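Abbfa_003403 (Acinetobacter baumannii, PDB 4ZXH) probably assembles a peptide product as a nonribosomal peptide synthetase with condensation, adenylation, peptidyl carrier and thioesterase domains. Local coordinates at residues Ala38-Val43 with Val144-Leu149; Asp106-Val111 with Gly390-Arg395; Glu112-Gln117 with His130-Gly135. One frame throughout, in Å; residues are numbered along the deposited sequence. Where two conformers were deposited one is given.

All three contacts lie in the condensation domain and converge on one mixed sheet in which strands 127-135, 138-146, 40-49 and 387-391 are successive neighbours. Contact 1 pairs the two central strands; contacts 2 and 3 lay successive parts of helix 104-115 against the sheet and the chain leaving it, their centres about 8 Å apart. Contact 1 is centred about 16 Å from contact 2 and 15 Å from contact 3. Along the chain contact 3 is nested inside the loops closed by the other two, while contacts 1 and 2 interlace. The helix thus covers the sheet whose strand 138-146 runs into the HHxxxD motif beside the bound phosphopantetheine.

Contact 1 (Ala38-Val43 with Val144-Leu149); sequences AYNMVV and VIHHAL. With PNS (4'-phosphopantetheine), chain B.
Tyr-39, immediately ahead of strand 40-49, gives its carbonyl to the end of strand 138-146: Tyr-39 O receives the N-H of His-147 at 2.8 Å, nearly along the C=O axis. Its CG stands anti to the carbonyl carbon, and the ring runs out obliquely past His-147 CB to the phosphopantetheine. There Tyr-39 OH comes 3.1 Å from N41 of the cofactor, whose C42 lies at the ring edge. Tyr-39 CB, meanwhile, makes a CH-pi contact over the face of His-146, 4.3 Å from the ring centroid. That imidazole is fixed at both nitrogens. ND1 accepts the N-H of Ala-148 at 2.9 Å in the ring plane, and NE2 is bonded to Gln-30 OE1 on helix 21-32, consistent with a neutral ring protonated at NE2. His-146 and His-147 open the HHxxxD signature of condensation domains; the cofactor thiol S44 lies 8.2 Å from His-147 NE2, as expected for a carrier arm delivered into the domain's active site. Asn-40 sits opposite His-146 in a non-hydrogen-bonded antiparallel pair; its CB rests on Val-144 CG1, and its ND2 is held by the carbonyls of Thr-115 and Gln-117. Met-41 forms the hydrogen-bonded pair with Ile-145: Ile-145 N gives a bond of 2.8 Å to Met-41 O, while the return bond is weak. With SD anti to CA (chi2 -173°), the Met-41 side chain brings SD over one face of the His-147 ring, 4.2 Å from its centroid. Val-42 lies side by side with Val-144, CG2 against CG1 at 4.0 Å.

Contact 2 (Asp106-Val111 with Gly390-Arg395); sequences DLTQLV and GSFPVR. With K (potassium ion), chain D.
One side of helix 104-115 faces the chain leaving strand 387-391, and the backbones come nearest where Thr-108 CA lies 6.7 Å from Val-394 CA. Phe-392 does most of the bridging. Its CG is anti to the backbone N (chi1 -170°), which carries the ring out to the helix so that its far rim, CZ and CE2, makes the contact. Phe-392 CZ comes 4.0 Å from Thr-108 CA and 4.2 Å from Leu-107 CG, all at oblique angles to the ring plane, with the Thr-108 side chain sliding past in the opposite direction. One turn on, Val-111 meets the ring tip to tip, its CG2 4.0 Å from Phe-392 CE2. The other branch of Val-111 serves a second neighbour: CG1 touches Val-394 CG2 at 3.7 Å, the two valines crossing at about a right angle. Thr-108 CG2 rests near Pro-393 O at 3.8 Å. Val-140 of strand 138-146 also packs on Phe-392, while Val-42 and Ala-44 of strand 40-49 pack on Val-394, so this segment adds to the helix's direct packing on the sheet. Just upstream, Ser-391 OG binds the potassium ion at 2.9 Å, together with the carbonyl oxygens of Glu-371, Leu-372, Leu-374 and Ile-376. Cohesion between the two segments is therefore apolar, whereas an ion bound by neutral oxygens ties Ser-391, next to Phe-392, to the loop 371-376.

Contact 3 (Glu112-Gln117 with His130-Gly135); sequences EQDTKQ and HCYECG
His-130 of strand 127-135 directs its side chain at the last turn of helix 104-115, with CG anti to the carbonyl carbon. The end of the helix lies over one ring face: Asp-114 CB makes an off-centre CH-pi contact 4.2 Å from the centroid, and Asp-114 O lies 3.6 Å from His-130 CE1. Around the rest of the ring, Gln-117 OE1 stands at the edge, 3.6 Å from His-130 CE1, its amide turned 50° from the imidazole, while Thr-115 CG2 touches CD2 obliquely. His-130 NE2 is hydrogen-bonded to Arg-128 NE. Two residues along, on the same side of the strand, Tyr-132 reaches farther and supplies the polar link: its OH donates to Asp-114 OD2 at 2.7 Å. The acceptor lies in the plane at the ring edge, yet the hydroxyl meets the carboxylate from above its plane, 25° out. Leu-110 and Val-111 pack on this ring from the same side. Cys-134 and Gly-135 form a classic beta bulge, with Cys-134 packed on Leu-107. Helix 104-115 belongs to the beta-alpha-beta unit of strands 94-98 and 127-135, and these side chains clasp its C-terminal end to the second strand. The phenol's bond should steady the Asp-114 charge; with His-130 NE2 accepting from an arginine, the imidazole is consistent with a neutral form protonated at ND1, a proton Asp-114 OD2, 4.2 Å from His-130 ND1, would probably help keep there.

Contact 1 (Ala38-Val43 with Val144-Leu149)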
loop_
_atom_site.group_PDB
_atom_site.type_symbol
_atom_site.label_atom_id
_atom_site.label_comp_id
_atom_site.label_asym_id
_atom_site.label_seq_id
_atom_site.Cartn_x
_atom_site.Cartn_y
_atom_site.Cartn_z
ATOM N N ALA A 38 -6.399 -19.199 6.147
ATOM C CA ALA A 38 -6.497 -19.480 4.731
ATOM C C ALA A 38 -5.894 -20.838 4.353
ATOM O O ALA A 38 -6.132 -21.319 3.246
ATOM C CB ALA A 38 -5.839 -18.359 3.932
ATOM N N TYR A 39 -5.124 -21.449 5.252
ATOM C CA TYR A 39 -4.513 -22.752 4.963
ATOM C C TYR A 39 -5.046 -23.895 5.859
ATOM O O TYR A 39 -4.400 -24.929 6.017
ATOM C CB TYR A 39 -2.987 -22.646 5.077
ATOM C CG TYR A 39 -2.411 -21.788 3.993
ATOM C CD1 TYR A 39 -2.214 -22.297 2.711
ATOM C CD2 TYR A 39 -2.105 -20.448 4.226
ATOM C CE1 TYR A 39 -1.708 -21.498 1.693
ATOM C CE2 TYR A 39 -1.601 -19.641 3.212
ATOM C CZ TYR A 39 -1.410 -20.176 1.944
ATOM O OH TYR A 39 -0.896 -19.391 0.934
ATOM N N ASN A 40 -6.228 -23.690 6.432
ATOM C CA ASN A 40 -6.962 -24.728 7.146
ATOM C C ASN A 40 -7.735 -25.633 6.199
ATOM O O ASN A 40 -8.889 -25.338 5.896
ATOM C CB ASN A 40 -7.968 -24.101 8.115
ATOM C CG ASN A 40 -7.317 -23.411 9.283
ATOM O OD1 ASN A 40 -6.143 -23.069 9.249
ATOM N ND2 ASN A 40 -8.089 -23.197 10.329
ATOM N N MET A 41 -7.125 -26.717 5.721
ATOM C CA MET A 41 -7.861 -27.668 4.898
ATOM C C MET A 41 -8.988 -28.333 5.718
ATOM O O MET A 41 -8.811 -28.706 6.898
ATOM C CB MET A 41 -6.944 -28.737 4.334
ATOM C CG MET A 41 -5.569 -28.264 3.933
ATOM S SD MET A 41 -4.626 -29.523 3.099
ATOM C CE MET A 41 -5.658 -29.752 1.666
ATOM N N VAL A 42 -10.145 -28.474 5.089
ATOM C CA VAL A 42 -11.316 -28.995 5.765
ATOM C C VAL A 42 -12.072 -29.947 4.875
ATOM O O VAL A 42 -12.513 -29.566 3.787
ATOM C CB VAL A 42 -12.314 -27.874 6.187
ATOM C CG1 VAL A 42 -13.564 -28.499 6.829
ATOM C CG2 VAL A 42 -11.663 -26.880 7.111
ATOM N N VAL A 43 -12.225 -31.181 5.339
ATOM C CA VAL A 43 -13.159 -32.112 4.734
ATOM C C VAL A 43 -14.231 -32.421 5.793
ATOM O O VAL A 43 -13.891 -32.680 6.959
ATOM C CB VAL A 43 -12.444 -33.402 4.241
ATOM C CG1 VAL A 43 -11.601 -34.017 5.333
ATOM C CG2 VAL A 43 -13.441 -34.409 3.758
ATOM N N VAL A 144 -10.164 -30.786 10.273
ATOM C CA VAL A 144 -9.363 -29.620 9.896
ATOM C C VAL A 144 -7.875 -29.935 9.988
ATOM O O VAL A 144 -7.382 -30.288 11.064
ATOM C CB VAL A 144 -9.624 -28.426 10.804
ATOM C CG1 VAL A 144 -9.092 -27.179 10.164
ATOM C CG2 VAL A 144 -11.086 -28.273 11.070
ATOM N N ILE A 145 -7.156 -29.808 8.878
ATOM C CA ILE A 145 -5.719 -30.052 8.897
ATOM C C ILE A 145 -4.997 -28.864 8.292
ATOM O O ILE A 145 -5.316 -28.438 7.179
ATOM C CB ILE A 145 -5.308 -31.320 8.098
ATOM C CG1 ILE A 145 -5.958 -32.566 8.650
ATOM C CG2 ILE A 145 -3.844 -31.526 8.199
ATOM C CD1 ILE A 145 -7.189 -33.011 7.907
ATOM N N HIS A 146 -4.011 -28.334 8.997
ATOM C CA HIS A 146 -3.264 -27.215 8.449
ATOM C C HIS A 146 -2.377 -27.668 7.292
ATOM O O HIS A 146 -1.710 -28.713 7.366
ATOM C CB HIS A 146 -2.432 -26.552 9.528
ATOM C CG HIS A 146 -1.916 -25.208 9.132
ATOM N ND1 HIS A 146 -0.838 -25.051 8.291
ATOM C CD2 HIS A 146 -2.339 -23.962 9.444
ATOM C CE1 HIS A 146 -0.607 -23.761 8.118
ATOM N NE2 HIS A 146 -1.508 -23.079 8.801
ATOM N N HIS A 147 -2.380 -26.880 6.222
ATOM C CA HIS A 147 -1.694 -27.236 4.973
ATOM C C HIS A 147 -0.152 -27.304 5.148
ATOM O O HIS A 147 0.542 -27.975 4.376
ATOM C CB HIS A 147 -2.087 -26.230 3.890
ATOM C CG HIS A 147 -1.880 -26.713 2.482
ATOM N ND1 HIS A 147 -0.818 -27.495 2.107
ATOM C CD2 HIS A 147 -2.600 -26.468 1.357
ATOM C CE1 HIS A 147 -0.893 -27.735 0.800
ATOM N NE2 HIS A 147 -1.958 -27.124 0.328
ATOM N N ALA A 148 0.386 -26.636 6.169
ATOM C CA ALA A 148 1.805 -26.808 6.496
ATOM C C ALA A 148 2.130 -28.254 6.864
ATOM O O ALA A 148 3.280 -28.690 6.717
ATOM C CB ALA A 148 2.233 -25.874 7.634
ATOM N N LEU A 149 1.126 -29.009 7.321
ATOM C CA LEU A 149 1.365 -30.383 7.752
ATOM C C LEU A 149 1.241 -31.348 6.582
ATOM O O LEU A 149 2.090 -32.221 6.404
ATOM C CB LEU A 149 0.403 -30.785 8.867
ATOM C CG LEU A 149 0.721 -32.141 9.518
ATOM C CD1 LEU A 149 2.034 -32.110 10.350
ATOM C CD2 LEU A 149 -0.452 -32.683 10.353
HETATM O O23 PNS B . 9.098 -13.018 1.374
HETATM P P24 PNS B . 9.878 -14.270 1.675
HETATM O O25 PNS B . 11.293 -14.370 1.172
HETATM O O27 PNS B . 9.028 -15.465 1.003
HETATM C C28 PNS B . 7.655 -15.649 1.331
HETATM C C29 PNS B . 7.138 -16.878 0.605
HETATM C C30 PNS B . 8.035 -18.032 1.055
HETATM C C31 PNS B . 7.248 -16.658 -0.904
HETATM C C32 PNS B . 5.661 -17.101 0.965
HETATM O O33 PNS B . 5.003 -15.827 0.872
HETATM C C34 PNS B . 5.032 -18.136 0.052
HETATM O O35 PNS B . 5.431 -19.299 0.007
HETATM N N36 PNS B . 4.011 -17.765 -0.709
HETATM C C37 PNS B . 3.344 -18.683 -1.617
HETATM C C38 PNS B . 1.876 -18.762 -1.198
HETATM C C39 PNS B . 1.346 -20.133 -1.485
HETATM O O40 PNS B . 2.048 -21.121 -1.327
HETATM N N41 PNS B . 0.090 -20.147 -1.909
HETATM C C42 PNS B . -0.717 -21.289 -2.265
HETATM C C43 PNS B . -1.884 -20.631 -2.972
HETATM S S44 PNS B . -1.565 -20.720 -4.739
#

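Contact 2 (Asp106-Val111 with Gly390-Arg395)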
loop_
_atom_site.group_PDB
_atom_site.type_symbol
_atom_site.label_atom_id
_atom_site.label_comp_id
_atom_site.label_asym_id
_atom_site.label_seq_id
_atom_site.Cartn_x
_atom_site.Cartn_y
_atom_site.Cartn_z
ATOM N N ASP A 106 -27.561 -21.821 9.474
ATOM C CA ASP A 106 -26.745 -21.472 10.632
ATOM C C ASP A 106 -25.699 -22.526 10.971
ATOM O O ASP A 106 -24.560 -22.186 11.320
ATOM C CB ASP A 106 -27.638 -21.240 11.846
ATOM C CG ASP A 106 -28.607 -20.081 11.652
ATOM O OD1 ASP A 106 -28.258 -19.125 10.922
ATOM O OD2 ASP A 106 -29.716 -20.134 12.236
ATOM N N LEU A 107 -26.074 -23.800 10.866
ATOM C CA LEU A 107 -25.141 -24.881 11.151
ATOM C C LEU A 107 -23.945 -24.820 10.211
ATOM O O LEU A 107 -22.805 -24.980 10.654
ATOM C CB LEU A 107 -25.822 -26.252 11.055
ATOM C CG LEU A 107 -24.923 -27.441 11.446
ATOM C CD1 LEU A 107 -24.237 -27.186 12.790
ATOM C CD2 LEU A 107 -25.680 -28.746 11.490
ATOM N N THR A 108 -24.192 -24.580 8.924
ATOM C CA THR A 108 -23.091 -24.427 7.984
ATOM C C THR A 108 -22.185 -23.300 8.447
ATOM O O THR A 108 -20.960 -23.449 8.474
ATOM C CB THR A 108 -23.560 -24.132 6.547
ATOM O OG1 THR A 108 -24.308 -25.241 6.051
ATOM C CG2 THR A 108 -22.368 -23.940 5.639
ATOM N N GLN A 109 -22.786 -22.180 8.832
ATOM C CA GLN A 109 -21.997 -21.008 9.182
ATOM C C GLN A 109 -21.157 -21.314 10.417
ATOM O O GLN A 109 -19.965 -20.993 10.463
ATOM C CB GLN A 109 -22.876 -19.771 9.404
ATOM C CG GLN A 109 -22.012 -18.522 9.651
ATOM C CD GLN A 109 -22.777 -17.199 9.732
ATOM O OE1 GLN A 109 -23.975 -17.121 9.445
ATOM N NE2 GLN A 109 -22.071 -16.151 10.147
ATOM N N LEU A 110 -21.775 -21.976 11.394
ATOM C CA LEU A 110 -21.086 -22.375 12.615
ATOM C C LEU A 110 -19.821 -23.182 12.328
ATOM O O LEU A 110 -18.733 -22.853 12.814
ATOM C CB LEU A 110 -22.027 -23.185 13.505
ATOM C CG LEU A 110 -21.435 -23.655 14.834
ATOM C CD1 LEU A 110 -20.884 -22.459 15.616
ATOM C CD2 LEU A 110 -22.463 -24.427 15.662
ATOM N N VAL A 111 -19.979 -24.239 11.541
ATOM C CA VAL A 111 -18.871 -25.099 11.161
ATOM C C VAL A 111 -17.810 -24.319 10.379
ATOM O O VAL A 111 -16.619 -24.530 10.566
ATOM C CB VAL A 111 -19.380 -26.337 10.320
ATOM C CG1 VAL A 111 -18.213 -27.180 9.780
ATOM C CG2 VAL A 111 -20.336 -27.223 11.154
ATOM N N GLY A 390 -22.539 -38.660 4.265
ATOM C CA GLY A 390 -23.222 -37.841 3.277
ATOM C C GLY A 390 -22.454 -36.550 3.092
ATOM O O GLY A 390 -21.505 -36.299 3.834
ATOM N N SER A 391 -22.842 -35.739 2.108
ATOM C CA SER A 391 -22.164 -34.466 1.854
ATOM C C SER A 391 -22.397 -33.491 2.976
ATOM O O SER A 391 -23.420 -33.560 3.633
ATOM C CB SER A 391 -22.637 -33.828 0.545
ATOM O OG SER A 391 -22.216 -34.572 -0.578
ATOM N N PHE A 392 -21.432 -32.596 3.199
ATOM C CA PHE A 392 -21.659 -31.394 4.001
ATOM C C PHE A 392 -20.697 -30.283 3.535
ATOM O O PHE A 392 -19.563 -30.198 3.998
ATOM C CB PHE A 392 -21.495 -31.684 5.494
ATOM C CG PHE A 392 -21.937 -30.547 6.382
ATOM C CD1 PHE A 392 -23.236 -30.478 6.842
ATOM C CD2 PHE A 392 -21.047 -29.539 6.749
ATOM C CE1 PHE A 392 -23.639 -29.443 7.649
ATOM C CE2 PHE A 392 -21.441 -28.491 7.549
ATOM C CZ PHE A 392 -22.734 -28.433 7.999
ATOM N N PRO A 393 -21.145 -29.428 2.603
ATOM C CA PRO A 393 -20.221 -28.415 2.072
ATOM C C PRO A 393 -19.826 -27.357 3.087
ATOM O O PRO A 393 -20.628 -26.882 3.887
ATOM C CB PRO A 393 -21.010 -27.788 0.926
ATOM C CG PRO A 393 -22.069 -28.826 0.575
ATOM C CD PRO A 393 -22.426 -29.454 1.874
ATOM N N VAL A 394 -18.561 -26.985 3.037
ATOM C CA VAL A 394 -17.995 -26.019 3.950
ATOM C C VAL A 394 -17.054 -25.077 3.192
ATOM O O VAL A 394 -16.098 -25.530 2.561
ATOM C CB VAL A 394 -17.219 -26.728 5.090
ATOM C CG1 VAL A 394 -16.359 -25.748 5.822
ATOM C CG2 VAL A 394 -18.176 -27.357 6.060
ATOM N N ARG A 395 -17.323 -23.775 3.229
ATOM C CA ARG A 395 -16.327 -22.823 2.758
ATOM C C ARG A 395 -14.982 -23.104 3.459
ATOM O O ARG A 395 -14.931 -23.264 4.675
ATOM C CB ARG A 395 -16.777 -21.392 3.019
ATOM C CG ARG A 395 -17.897 -20.891 2.105
ATOM C CD ARG A 395 -18.476 -19.550 2.613
ATOM N NE ARG A 395 -17.461 -18.507 2.784
ATOM C CZ ARG A 395 -17.686 -17.302 3.305
ATOM N NH1 ARG A 395 -18.895 -16.958 3.725
ATOM N NH2 ARG A 395 -16.691 -16.435 3.404
HETATM K K K D . -20.200 -32.765 -1.740
#

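Contact 3 (Glu112-Gln117 with His130-Gly135)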
loop_
_atom_site.group_PDB
_atom_site.type_symbol
_atom_site.label_atom_id
_atom_site.label_comp_id
_atom_site.label_asym_id
_atom_site.label_seq_id
_atom_site.Cartn_x
_atom_site.Cartn_y
_atom_site.Cartn_z
ATOM N N GLU A 112 -18.225 -23.408 9.507
ATOM C CA GLU A 112 -17.236 -22.577 8.827
ATOM C C GLU A 112 -16.459 -21.744 9.854
ATOM O O GLU A 112 -15.230 -21.772 9.855
ATOM C CB GLU A 112 -17.895 -21.695 7.757
ATOM C CG GLU A 112 -18.215 -22.487 6.462
ATOM C CD GLU A 112 -19.309 -21.859 5.582
ATOM O OE1 GLU A 112 -19.853 -20.792 5.960
ATOM O OE2 GLU A 112 -19.628 -22.443 4.513
ATOM N N GLN A 113 -17.150 -21.049 10.760
ATOM C CA GLN A 113 -16.425 -20.231 11.729
ATOM C C GLN A 113 -15.578 -21.090 12.680
ATOM O O GLN A 113 -14.450 -20.714 12.981
ATOM C CB GLN A 113 -17.384 -19.328 12.507
ATOM C CG GLN A 113 -16.893 -17.876 12.671
ATOM C CD GLN A 113 -16.715 -17.105 11.344
ATOM O OE1 GLN A 113 -16.955 -17.627 10.243
ATOM N NE2 GLN A 113 -16.293 -15.847 11.460
ATOM N N ASP A 114 -16.071 -22.249 13.104
ATOM C CA ASP A 114 -15.283 -23.121 13.981
ATOM C C ASP A 114 -13.990 -23.629 13.343
ATOM O O ASP A 114 -12.933 -23.612 13.972
ATOM C CB ASP A 114 -16.114 -24.314 14.434
ATOM C CG ASP A 114 -17.023 -23.984 15.596
ATOM O OD1 ASP A 114 -17.110 -22.790 15.948
ATOM O OD2 ASP A 114 -17.629 -24.930 16.163
ATOM N N THR A 115 -14.077 -24.084 12.095
ATOM C CA THR A 115 -12.917 -24.639 11.402
ATOM C C THR A 115 -11.895 -23.576 10.991
ATOM O O THR A 115 -10.770 -23.916 10.668
ATOM C CB THR A 115 -13.335 -25.435 10.131
ATOM O OG1 THR A 115 -13.931 -24.560 9.166
ATOM C CG2 THR A 115 -14.315 -26.565 10.482
ATOM N N LYS A 116 -12.278 -22.301 10.994
ATOM C CA LYS A 116 -11.333 -21.211 10.711
ATOM C C LYS A 116 -10.525 -20.740 11.925
ATOM O O LYS A 116 -9.743 -19.791 11.822
ATOM C CB LYS A 116 -12.069 -20.006 10.109
ATOM C CG LYS A 116 -12.135 -20.076 8.613
ATOM C CD LYS A 116 -13.228 -19.214 8.009
ATOM C CE LYS A 116 -13.482 -19.736 6.584
ATOM N NZ LYS A 116 -14.529 -18.964 5.854
ATOM N N GLN A 117 -10.723 -21.365 13.079
ATOM C CA GLN A 117 -9.924 -20.998 14.240
ATOM C C GLN A 117 -8.500 -21.357 13.865
ATOM O O GLN A 117 -8.256 -22.379 13.222
ATOM C CB GLN A 117 -10.404 -21.704 15.508
ATOM C CG GLN A 117 -11.719 -21.134 16.044
ATOM C CD GLN A 117 -12.612 -22.154 16.792
ATOM O OE1 GLN A 117 -12.344 -23.360 16.843
ATOM N NE2 GLN A 117 -13.701 -21.648 17.355
ATOM N N HIS A 130 -13.976 -31.449 14.580
ATOM C CA HIS A 130 -15.111 -30.724 15.152
ATOM C C HIS A 130 -16.377 -31.549 14.971
ATOM O O HIS A 130 -16.746 -31.838 13.841
ATOM C CB HIS A 130 -15.286 -29.361 14.479
ATOM C CG HIS A 130 -14.199 -28.372 14.773
ATOM N ND1 HIS A 130 -14.285 -27.455 15.798
ATOM C CD2 HIS A 130 -13.026 -28.120 14.144
ATOM C CE1 HIS A 130 -13.199 -26.698 15.805
ATOM N NE2 HIS A 130 -12.417 -27.081 14.812
ATOM N N CYS A 131 -17.045 -31.921 16.060
ATOM C CA CYS A 131 -18.260 -32.743 15.967
ATOM C C CYS A 131 -19.520 -32.020 16.417
ATOM O O CYS A 131 -19.496 -31.242 17.359
ATOM C CB CYS A 131 -18.122 -34.015 16.794
ATOM S SG CYS A 131 -16.617 -34.896 16.480
ATOM N N TYR A 132 -20.630 -32.309 15.750
ATOM C CA TYR A 132 -21.893 -31.678 16.059
ATOM C C TYR A 132 -23.006 -32.697 16.025
ATOM O O TYR A 132 -23.179 -33.400 15.033
ATOM C CB TYR A 132 -22.190 -30.575 15.064
ATOM C CG TYR A 132 -21.073 -29.585 14.895
ATOM C CD1 TYR A 132 -21.046 -28.394 15.619
ATOM C CD2 TYR A 132 -20.054 -29.823 13.992
ATOM C CE1 TYR A 132 -20.023 -27.482 15.451
ATOM C CE2 TYR A 132 -19.033 -28.919 13.815
ATOM C CZ TYR A 132 -19.021 -27.761 14.539
ATOM O OH TYR A 132 -17.990 -26.891 14.348
ATOM N N GLU A 133 -23.770 -32.772 17.106
ATOM C CA GLU A 133 -24.943 -33.627 17.165
ATOM C C GLU A 133 -26.146 -32.896 16.543
ATOM O O GLU A 133 -26.478 -31.789 16.953
ATOM C CB GLU A 133 -25.219 -34.034 18.620
ATOM C CG GLU A 133 -26.395 -35.006 18.821
ATOM C CD GLU A 133 -26.540 -35.474 20.270
ATOM O OE1 GLU A 133 -25.883 -34.891 21.164
ATOM O OE2 GLU A 133 -27.323 -36.422 20.512
ATOM N N CYS A 134 -26.796 -33.518 15.561
ATOM C CA CYS A 134 -27.928 -32.897 14.856
ATOM C C CYS A 134 -29.282 -33.518 15.161
ATOM O O CYS A 134 -30.322 -32.976 14.776
ATOM C CB CYS A 134 -27.705 -32.974 13.354
ATOM S SG CYS A 134 -26.174 -32.245 12.881
ATOM N N GLY A 135 -29.259 -34.668 15.826
ATOM C CA GLY A 135 -30.460 -35.427 16.129
ATOM C C GLY A 135 -30.003 -36.779 16.626
ATOM O O GLY A 135 -28.796 -36.995 16.748
#